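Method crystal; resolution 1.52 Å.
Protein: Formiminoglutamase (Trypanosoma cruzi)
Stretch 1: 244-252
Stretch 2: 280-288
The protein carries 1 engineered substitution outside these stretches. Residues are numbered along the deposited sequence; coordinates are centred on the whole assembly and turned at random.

Stretch 1, residues 244-252: DMPGVSCPA
Stretch 2, residues 280-288: SELNPLVEE

Two segments of one chain pack together, running in roughly opposite directions and burying 470 Å² summed over both sides. Gly 247 CA lies 4.0 Å from Glu 287 CA, and Val 248 CA 4.5 Å from Asn 283 CA. The firmest backbone link is Asn 283 N to Gly 247 O, 2.9 Å and nearly straight. Ser 249 N adds a weak bond to Glu 281 O at 3.4 Å.

Gly 247 (phi/psi -90/69) has no side chain, which suits the tight fit: an ideal CB would sit 2.4 Å from Glu 287 O. A water donates to Gly 247 O and Glu 287 O.

Asn 283 (chi1 t, chi2 -28°) points toward stretch 1. This places Asn 283 ND2 3.1 Å from Ser 249 OG, as donor. Its OD1 accepts weak bonds from Leu 285 N and Val 286 N. Ser 249 is m, and its OG lies 3.0 Å from Glu 281 OE1. Glu 281, with positive phi (85/7), folds its m, m side chain to bring OE1 there. A second water joins Glu 281 OE1 to Cys 250 N.

Val 286 (chi1 t) and Glu 287 (t, m, chi3 -33°) point toward stretch 1. Val 286 CG1 lies 3.2 Å from Pro 246 O, and Val 286 CG2 3.3 Å from Val 248 O. Glu 287 CG packs 3.9 Å from Pro 246 CG.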

# COMPACT_ATOMS: atom_id res chain seq x y z
N ASP A 244 4.20 1.09 -2.11
CA ASP A 244 4.32 2.37 -2.82
C ASP A 244 5.45 2.38 -3.85
O ASP A 244 5.37 3.04 -4.89
CB ASP A 244 4.58 3.52 -1.84
CG ASP A 244 3.36 3.93 -1.10
OD1 ASP A 244 2.25 3.71 -1.62
OD2 ASP A 244 3.51 4.49 0.00
N MET A 245 6.53 1.67 -3.53
CA MET A 245 7.76 1.77 -4.30
C MET A 245 8.30 0.37 -4.61
O MET A 245 9.30 -0.04 -4.05
CB MET A 245 8.77 2.59 -3.50
CG MET A 245 9.96 3.11 -4.30
SD MET A 245 9.43 4.12 -5.68
CE MET A 245 10.71 5.37 -5.70
N PRO A 246 7.61 -0.37 -5.50
CA PRO A 246 8.04 -1.74 -5.82
C PRO A 246 9.25 -1.84 -6.77
O PRO A 246 9.93 -2.87 -6.78
CB PRO A 246 6.79 -2.37 -6.45
CG PRO A 246 6.02 -1.22 -6.98
CD PRO A 246 6.28 -0.06 -6.04
N GLY A 247 9.53 -0.79 -7.53
CA GLY A 247 10.54 -0.86 -8.57
C GLY A 247 11.94 -0.50 -8.11
O GLY A 247 12.48 0.55 -8.49
N VAL A 248 12.52 -1.36 -7.27
CA VAL A 248 13.84 -1.14 -6.71
C VAL A 248 14.51 -2.50 -6.68
O VAL A 248 13.84 -3.51 -6.90
CB VAL A 248 13.79 -0.54 -5.27
CG1 VAL A 248 13.03 0.78 -5.25
CG2 VAL A 248 13.19 -1.51 -4.28
N SER A 249 15.81 -2.54 -6.46
CA SER A 249 16.55 -3.80 -6.56
C SER A 249 16.28 -4.67 -5.33
O SER A 249 16.20 -5.90 -5.43
CB SER A 249 18.06 -3.54 -6.72
OG SER A 249 18.31 -2.51 -7.67
N CYS A 250 16.12 -4.03 -4.18
CA CYS A 250 15.82 -4.73 -2.94
C CYS A 250 14.50 -4.22 -2.36
O CYS A 250 14.51 -3.39 -1.45
CB CYS A 250 16.95 -4.55 -1.92
SG CYS A 250 18.53 -5.31 -2.41
N PRO A 251 13.37 -4.71 -2.90
CA PRO A 251 12.04 -4.28 -2.44
C PRO A 251 11.81 -4.45 -0.93
O PRO A 251 12.13 -5.50 -0.34
CB PRO A 251 11.09 -5.17 -3.26
CG PRO A 251 11.87 -5.50 -4.51
CD PRO A 251 13.30 -5.63 -4.05
N ALA A 252 11.25 -3.41 -0.32
CA ALA A 252 11.05 -3.39 1.13
C ALA A 252 9.64 -3.82 1.49
O ALA A 252 8.67 -3.36 0.88
CB ALA A 252 11.33 -1.99 1.68
N SER A 280 19.08 6.63 -5.04
CA SER A 280 19.66 5.34 -5.43
C SER A 280 18.65 4.23 -5.52
O SER A 280 17.62 4.27 -4.85
CB SER A 280 20.74 4.92 -4.43
OG SER A 280 21.94 5.65 -4.63
N GLU A 281 18.96 3.23 -6.35
CA GLU A 281 18.29 1.92 -6.36
C GLU A 281 16.99 1.82 -7.19
O GLU A 281 16.32 0.79 -7.18
CB GLU A 281 18.10 1.39 -4.93
CG GLU A 281 19.43 1.10 -4.19
CD GLU A 281 20.21 -0.03 -4.84
OE1 GLU A 281 19.56 -0.90 -5.46
OE2 GLU A 281 21.46 -0.05 -4.74
N LEU A 282 16.67 2.88 -7.94
CA LEU A 282 15.53 2.83 -8.85
C LEU A 282 15.79 1.79 -9.94
O LEU A 282 16.80 1.86 -10.64
CB LEU A 282 15.24 4.20 -9.48
CG LEU A 282 13.97 4.27 -10.34
CD1 LEU A 282 12.77 4.03 -9.46
CD2 LEU A 282 13.84 5.60 -11.06
N ASN A 283 14.86 0.85 -10.08
CA ASN A 283 15.07 -0.33 -10.91
C ASN A 283 13.81 -0.70 -11.74
O ASN A 283 12.92 -1.42 -11.27
CB ASN A 283 15.49 -1.49 -10.01
CG ASN A 283 15.93 -2.69 -10.79
OD1 ASN A 283 15.48 -2.91 -11.92
ND2 ASN A 283 16.81 -3.49 -10.19
N PRO A 284 13.75 -0.18 -12.99
CA PRO A 284 12.56 -0.30 -13.85
C PRO A 284 12.33 -1.71 -14.37
O PRO A 284 11.23 -1.99 -14.86
CB PRO A 284 12.86 0.66 -15.00
CG PRO A 284 13.90 1.60 -14.46
CD PRO A 284 14.74 0.76 -13.54
N LEU A 285 13.34 -2.57 -14.26
CA LEU A 285 13.16 -3.98 -14.60
C LEU A 285 12.33 -4.67 -13.53
O LEU A 285 11.64 -5.64 -13.82
CB LEU A 285 14.50 -4.71 -14.71
CG LEU A 285 15.61 -4.02 -15.50
CD1 LEU A 285 16.68 -5.04 -15.89
CD2 LEU A 285 15.01 -3.34 -16.72
N VAL A 286 12.40 -4.17 -12.30
CA VAL A 286 11.55 -4.72 -11.25
C VAL A 286 10.11 -4.20 -11.35
O VAL A 286 9.17 -4.99 -11.28
CB VAL A 286 12.11 -4.50 -9.84
CG1 VAL A 286 11.11 -4.98 -8.81
CG2 VAL A 286 13.43 -5.22 -9.68
N GLU A 287 9.95 -2.89 -11.50
CA GLU A 287 8.67 -2.29 -11.82
C GLU A 287 8.94 -0.97 -12.54
O GLU A 287 9.80 -0.21 -12.12
CB GLU A 287 7.82 -2.08 -10.56
CG GLU A 287 6.36 -1.76 -10.84
CD GLU A 287 6.13 -0.29 -11.14
OE1 GLU A 287 6.85 0.55 -10.57
OE2 GLU A 287 5.21 0.03 -11.92
N GLU A 288 8.21 -0.70 -13.63
CA GLU A 288 8.64 0.34 -14.56
C GLU A 288 7.76 1.58 -14.68
O GLU A 288 8.17 2.56 -15.30
CB GLU A 288 8.83 -0.26 -15.94
CG GLU A 288 7.55 -0.83 -16.53
CD GLU A 288 7.52 -0.75 -18.04
OE1 GLU A 288 6.41 -0.82 -18.60
OE2 GLU A 288 8.60 -0.62 -18.66
O HOH W 1 11.57 1.77 -11.11
O HOH W 2 17.50 -1.66 -3.66